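Local coordinates for protein putative non-ribosomal peptide synthetase (Actinomadura parvosata subsp. kistnae, PDB 6M7L) that probably serves as a condensation-type domain of a non-ribosomal peptide synthetase, from a domain family that joins carrier-bound aminoacyl or peptidyl units or recruits partner enzymes, at residues A[256-261]-A[414-419]; A[260-265]-A[270-275]. All coordinates share one frame; numbering follows the deposited sequence.

Contact 1: A[256-261]-A[414-419]; sequences DSHARL and LLDHRT
Asp416 OD1 is gripped from two directions, by Arg418 of its own strand and by His258 of the helix. Arg418 NE gives OD1 a nearly straight bond of 3.1 Å. OD1 lies in the guanidinium plane, while NE stands above the carboxylate plane. NH1 of Arg418 forms a salt bridge with Asp416 OD2 at 3.0 Å, although as a hydrogen bond it is bent and weak, and Arg418 NH2 turns to the carbonyl of Gly422. From the helix, His258 NE2 reaches Asp416 OD1 at 2.8 Å, but the 119° angle makes the bond weak. The same His258 NE2 also makes a long, weak bond to His417 O at 3.5 Å. Both acceptors sit at the ring edge. Imidazole and carboxylate planes are turned 55° apart. With CG anti to the backbone N (chi1 -179°), the His258 ring extends from the helix to the strand. The axes of the two short segments pass 10.7 Å apart at their closest and almost perpendicular. With an alanine at Asp416, Arg418 would probably lose its charged mate and His258 NE2 its nearer acceptor. The arginine salt bridge would be expected to favour the ionised carboxylate, and the histidine adds a weak link from the helix, whatever its charge.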
loop_
_atom_site.group_PDB
_atom_site.type_symbol
_atom_site.label_atom_id
_atom_site.label_comp_id
_atom_site.label_asym_id
_atom_site.label_seq_id
_atom_site.Cartn_x
_atom_site.Cartn_y
_atom_site.Cartn_z
ATOM N N ASP A 256 -11.696 26.036 -8.638
ATOM C CA ASP A 256 -11.730 27.484 -8.460
ATOM C C ASP A 256 -11.945 27.855 -6.998
ATOM O O ASP A 256 -11.096 28.501 -6.372
ATOM C CB ASP A 256 -12.833 28.089 -9.333
ATOM C CG ASP A 256 -12.498 28.050 -10.808
ATOM O OD1 ASP A 256 -11.364 27.650 -11.152
ATOM O OD2 ASP A 256 -13.367 28.422 -11.625
ATOM N N SER A 257 -13.085 27.447 -6.436
ATOM C CA SER A 257 -13.361 27.735 -5.033
ATOM C C SER A 257 -12.397 26.999 -4.113
ATOM O O SER A 257 -12.088 27.489 -3.021
ATOM C CB SER A 257 -14.806 27.370 -4.703
ATOM O OG SER A 257 -15.693 27.946 -5.644
ATOM N N HIS A 258 -11.916 25.828 -4.538
ATOM C CA HIS A 258 -10.920 25.100 -3.758
ATOM C C HIS A 258 -9.629 25.903 -3.638
ATOM O O HIS A 258 -9.020 25.956 -2.563
ATOM C CB HIS A 258 -10.662 23.736 -4.402
ATOM C CG HIS A 258 -9.673 22.886 -3.665
ATOM N ND1 HIS A 258 -9.201 23.200 -2.408
ATOM C CD2 HIS A 258 -9.066 21.725 -4.013
ATOM C CE1 HIS A 258 -8.346 22.274 -2.016
ATOM N NE2 HIS A 258 -8.247 21.366 -2.971
ATOM N N ALA A 259 -9.203 26.540 -4.731
ATOM C CA ALA A 259 -7.976 27.330 -4.696
ATOM C C ALA A 259 -8.109 28.517 -3.751
ATOM O O ALA A 259 -7.172 28.836 -3.009
ATOM C CB ALA A 259 -7.614 27.802 -6.102
ATOM N N ARG A 260 -9.268 29.180 -3.759
ATOM C CA ARG A 260 -9.455 30.348 -2.906
ATOM C C ARG A 260 -9.453 29.978 -1.427
ATOM O O ARG A 260 -8.990 30.766 -0.595
ATOM C CB ARG A 260 -10.749 31.068 -3.281
ATOM C CG ARG A 260 -10.650 31.863 -4.572
ATOM C CD ARG A 260 -11.902 32.685 -4.826
ATOM N NE ARG A 260 -13.038 31.855 -5.214
ATOM C CZ ARG A 260 -13.268 31.441 -6.456
ATOM N NH1 ARG A 260 -12.436 31.776 -7.433
ATOM N NH2 ARG A 260 -14.328 30.690 -6.722
ATOM N N LEU A 261 -9.959 28.794 -1.082
ATOM C CA LEU A 261 -9.900 28.346 0.306
ATOM C C LEU A 261 -8.471 28.003 0.706
ATOM O O LEU A 261 -7.997 28.415 1.772
ATOM C CB LEU A 261 -10.825 27.148 0.507
ATOM C CG LEU A 261 -12.310 27.453 0.311
ATOM C CD1 LEU A 261 -13.111 26.170 0.286
ATOM C CD2 LEU A 261 -12.807 28.379 1.409
ATOM N N LEU A 414 -13.632 14.335 3.028
ATOM C CA LEU A 414 -13.266 15.005 1.789
ATOM C C LEU A 414 -11.844 14.652 1.381
ATOM O O LEU A 414 -10.962 14.486 2.230
ATOM C CB LEU A 414 -13.405 16.525 1.926
ATOM C CG LEU A 414 -14.839 17.020 2.111
ATOM C CD1 LEU A 414 -14.862 18.492 2.480
ATOM C CD2 LEU A 414 -15.638 16.771 0.846
ATOM N N LEU A 415 -11.634 14.534 0.073
ATOM C CA LEU A 415 -10.314 14.326 -0.506
ATOM C C LEU A 415 -9.772 15.654 -1.015
ATOM O O LEU A 415 -10.433 16.342 -1.801
ATOM C CB LEU A 415 -10.366 13.307 -1.645
ATOM C CG LEU A 415 -10.331 11.829 -1.256
ATOM C CD1 LEU A 415 -10.647 10.961 -2.463
ATOM C CD2 LEU A 415 -8.973 11.467 -0.678
ATOM N N ASP A 416 -8.568 16.008 -0.564
ATOM C CA ASP A 416 -7.926 17.267 -0.938
ATOM C C ASP A 416 -7.023 17.008 -2.143
ATOM O O ASP A 416 -5.815 16.789 -2.026
ATOM C CB ASP A 416 -7.155 17.837 0.247
ATOM C CG ASP A 416 -6.603 19.220 -0.019
ATOM O OD1 ASP A 416 -6.964 19.824 -1.050
ATOM O OD2 ASP A 416 -5.801 19.705 0.809
ATOM N N HIS A 417 -7.635 17.026 -3.326
ATOM C CA HIS A 417 -6.900 16.770 -4.557
ATOM C C HIS A 417 -5.951 17.919 -4.873
ATOM O O HIS A 417 -6.299 19.095 -4.727
ATOM C CB HIS A 417 -7.865 16.562 -5.724
ATOM C CG HIS A 417 -8.586 15.250 -5.688
ATOM N ND1 HIS A 417 -7.977 14.076 -5.305
ATOM C CD2 HIS A 417 -9.866 14.929 -5.990
ATOM C CE1 HIS A 417 -8.850 13.086 -5.372
ATOM N NE2 HIS A 417 -10.004 13.578 -5.785
ATOM N N ARG A 418 -4.746 17.574 -5.319
ATOM C CA ARG A 418 -3.723 18.556 -5.638
ATOM C C ARG A 418 -3.055 18.215 -6.962
ATOM O O ARG A 418 -2.968 17.048 -7.352
ATOM C CB ARG A 418 -2.654 18.638 -4.539
ATOM C CG ARG A 418 -3.174 19.055 -3.174
ATOM C CD ARG A 418 -3.744 20.462 -3.196
ATOM N NE ARG A 418 -4.163 20.889 -1.865
ATOM C CZ ARG A 418 -3.393 21.569 -1.022
ATOM N NH1 ARG A 418 -3.857 21.911 0.172
ATOM N NH2 ARG A 418 -2.161 21.912 -1.374
ATOM N N THR A 419 -2.589 19.252 -7.651
ATOM C CA THR A 419 -1.673 19.067 -8.762
ATOM C C THR A 419 -0.283 18.746 -8.217
ATOM O O THR A 419 0.000 18.935 -7.031
ATOM C CB THR A 419 -1.634 20.321 -9.644
ATOM O OG1 THR A 419 -2.955 20.863 -9.761
ATOM C CG2 THR A 419 -1.124 19.990 -11.044
#

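Contact 2: A[260-265]-A[270-275]; sequences RLLEAA and GTMFTA
Helix 255-267 and the start of helix 272-288 are joined by a short connection, and their backbones come close at Ala265 and Gly270, with CA atoms 4.7 Å apart. Gly270 N donates to Ala265 O at 2.8 Å (162°). About a turn earlier on the first helix, Leu262 lies nearest Met272, with CA atoms 5.6 Å apart. Thr271 is the N-cap of the second helix, and its OG1 is hydrogen-bonded to Thr274 OG1 at 3.3 Å. Ala265 CB points at the second segment and rests against Thr271 O. Ala265 CB also meets Ala275 CB at 4.2 Å. Such small side chains let the backbones approach. Leu261 presents its CB to Ala275 CB at 4.0 Å and lies equally near the sulfur of Met272. The bend of Met272 at chi2 (-55°) brings its SD toward the first helix, 3.5 Å from Leu262 N, and chi3 then turns CE. Leu262 CB also packs on this sulfur. Beyond the pair, Leu261 touches helix 440-459 and Phe273 touches strand 374-380. The arrangement is two consecutive helices joined by a short loop, the second capped at its N-terminus by Thr271, within the condensation-domain fold.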
loop_
_atom_site.group_PDB
_atom_site.type_symbol
_atom_site.label_atom_id
_atom_site.label_comp_id
_atom_site.label_asym_id
_atom_site.label_seq_id
_atom_site.Cartn_x
_atom_site.Cartn_y
_atom_site.Cartn_z
ATOM N N ARG A 260 -9.268 29.180 -3.759
ATOM C CA ARG A 260 -9.455 30.348 -2.906
ATOM C C ARG A 260 -9.453 29.978 -1.427
ATOM O O ARG A 260 -8.990 30.766 -0.595
ATOM C CB ARG A 260 -10.749 31.068 -3.281
ATOM C CG ARG A 260 -10.650 31.863 -4.572
ATOM C CD ARG A 260 -11.902 32.685 -4.826
ATOM N NE ARG A 260 -13.038 31.855 -5.214
ATOM C CZ ARG A 260 -13.268 31.441 -6.456
ATOM N NH1 ARG A 260 -12.436 31.776 -7.433
ATOM N NH2 ARG A 260 -14.328 30.690 -6.722
ATOM N N LEU A 261 -9.959 28.794 -1.082
ATOM C CA LEU A 261 -9.900 28.346 0.306
ATOM C C LEU A 261 -8.471 28.003 0.706
ATOM O O LEU A 261 -7.997 28.415 1.772
ATOM C CB LEU A 261 -10.825 27.148 0.507
ATOM C CG LEU A 261 -12.310 27.453 0.311
ATOM C CD1 LEU A 261 -13.111 26.170 0.286
ATOM C CD2 LEU A 261 -12.807 28.379 1.409
ATOM N N LEU A 262 -7.768 27.243 -0.141
ATOM C CA LEU A 262 -6.351 26.986 0.090
ATOM C C LEU A 262 -5.568 28.289 0.175
ATOM O O LEU A 262 -4.627 28.412 0.970
ATOM C CB LEU A 262 -5.801 26.094 -1.024
ATOM C CG LEU A 262 -4.285 25.910 -1.120
ATOM C CD1 LEU A 262 -3.728 25.311 0.162
ATOM C CD2 LEU A 262 -3.931 25.044 -2.318
ATOM N N GLU A 263 -5.953 29.279 -0.633
ATOM C CA GLU A 263 -5.321 30.591 -0.576
ATOM C C GLU A 263 -5.560 31.254 0.776
ATOM O O GLU A 263 -4.622 31.742 1.418
ATOM C CB GLU A 263 -5.858 31.456 -1.716
ATOM C CG GLU A 263 -5.221 32.818 -1.874
ATOM C CD GLU A 263 -5.713 33.520 -3.126
ATOM O OE1 GLU A 263 -5.968 32.827 -4.135
ATOM O OE2 GLU A 263 -5.860 34.758 -3.099
ATOM N N ALA A 264 -6.817 31.270 1.230
ATOM C CA ALA A 264 -7.134 31.862 2.526
ATOM C C ALA A 264 -6.551 31.049 3.675
ATOM O O ALA A 264 -6.162 31.620 4.701
ATOM C CB ALA A 264 -8.648 31.996 2.687
ATOM N N ALA A 265 -6.484 29.723 3.526
ATOM C CA ALA A 265 -5.874 28.892 4.559
ATOM C C ALA A 265 -4.409 29.257 4.754
ATOM O O ALA A 265 -3.963 29.498 5.882
ATOM C CB ALA A 265 -6.020 27.414 4.198
ATOM N N GLY A 270 -2.967 28.218 8.143
ATOM C CA GLY A 270 -3.758 27.031 8.356
ATOM C C GLY A 270 -3.692 26.085 7.170
ATOM O O GLY A 270 -3.023 26.344 6.166
ATOM N N THR A 271 -4.406 24.976 7.310
ATOM C CA THR A 271 -4.484 23.945 6.290
ATOM C C THR A 271 -5.845 23.991 5.608
ATOM O O THR A 271 -6.740 24.744 6.002
ATOM C CB THR A 271 -4.243 22.561 6.902
ATOM O OG1 THR A 271 -5.281 22.269 7.846
ATOM C CG2 THR A 271 -2.900 22.526 7.614
ATOM N N MET A 272 -5.994 23.174 4.563
ATOM C CA MET A 272 -7.305 23.026 3.941
ATOM C C MET A 272 -8.329 22.496 4.933
ATOM O O MET A 272 -9.505 22.872 4.872
ATOM C CB MET A 272 -7.216 22.109 2.722
ATOM C CG MET A 272 -7.070 22.854 1.410
ATOM S SD MET A 272 -8.394 24.058 1.175
ATOM C CE MET A 272 -9.832 22.992 1.173
ATOM N N PHE A 273 -7.901 21.627 5.853
ATOM C CA PHE A 273 -8.780 21.199 6.936
ATOM C C PHE A 273 -9.305 22.396 7.714
ATOM O O PHE A 273 -10.499 22.467 8.028
ATOM C CB PHE A 273 -8.038 20.236 7.866
ATOM C CG PHE A 273 -8.895 19.658 8.961
ATOM C CD1 PHE A 273 -8.995 20.288 10.192
ATOM C CD2 PHE A 273 -9.594 18.478 8.762
ATOM C CE1 PHE A 273 -9.782 19.757 11.200
ATOM C CE2 PHE A 273 -10.380 17.940 9.766
ATOM C CZ PHE A 273 -10.475 18.581 10.987
ATOM N N THR A 274 -8.429 23.356 8.022
ATOM C CA THR A 274 -8.857 24.548 8.745
ATOM C C THR A 274 -9.862 25.356 7.931
ATOM O O THR A 274 -10.795 25.943 8.490
ATOM C CB THR A 274 -7.643 25.406 9.105
ATOM O OG1 THR A 274 -6.645 24.588 9.727
ATOM C CG2 THR A 274 -8.041 26.518 10.064
ATOM N N ALA A 275 -9.691 25.390 6.608
ATOM C CA ALA A 275 -10.618 26.142 5.766
ATOM C C ALA A 275 -12.003 25.505 5.755
ATOM O O ALA A 275 -13.015 26.207 5.863
ATOM C CB ALA A 275 -10.065 26.252 4.347
#

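In the fold
Contacts 1 and 2 lie about 9 Å apart, centre to centre, and both start from helix 255-267. Their segments overlap at Arg260 and Leu261. Along the chain, helix 255-267 follows edge strand 246-253 and leads directly into helix 272-288, so contact 2 is local. Contact 1 is long-range: strand 410-418 returns some 150 residues later, as an inner strand of the four-stranded mixed sheet. Met272 joins the two, with its CB 3.4 Å from Asp416 OD2 and its CE near the His258 ring. Leu262 CD1 in turn packs on Arg418 NH1. The polar cluster and the apolar helix pair therefore adjoin, and together they connect both helices to this sheet of the condensation domain.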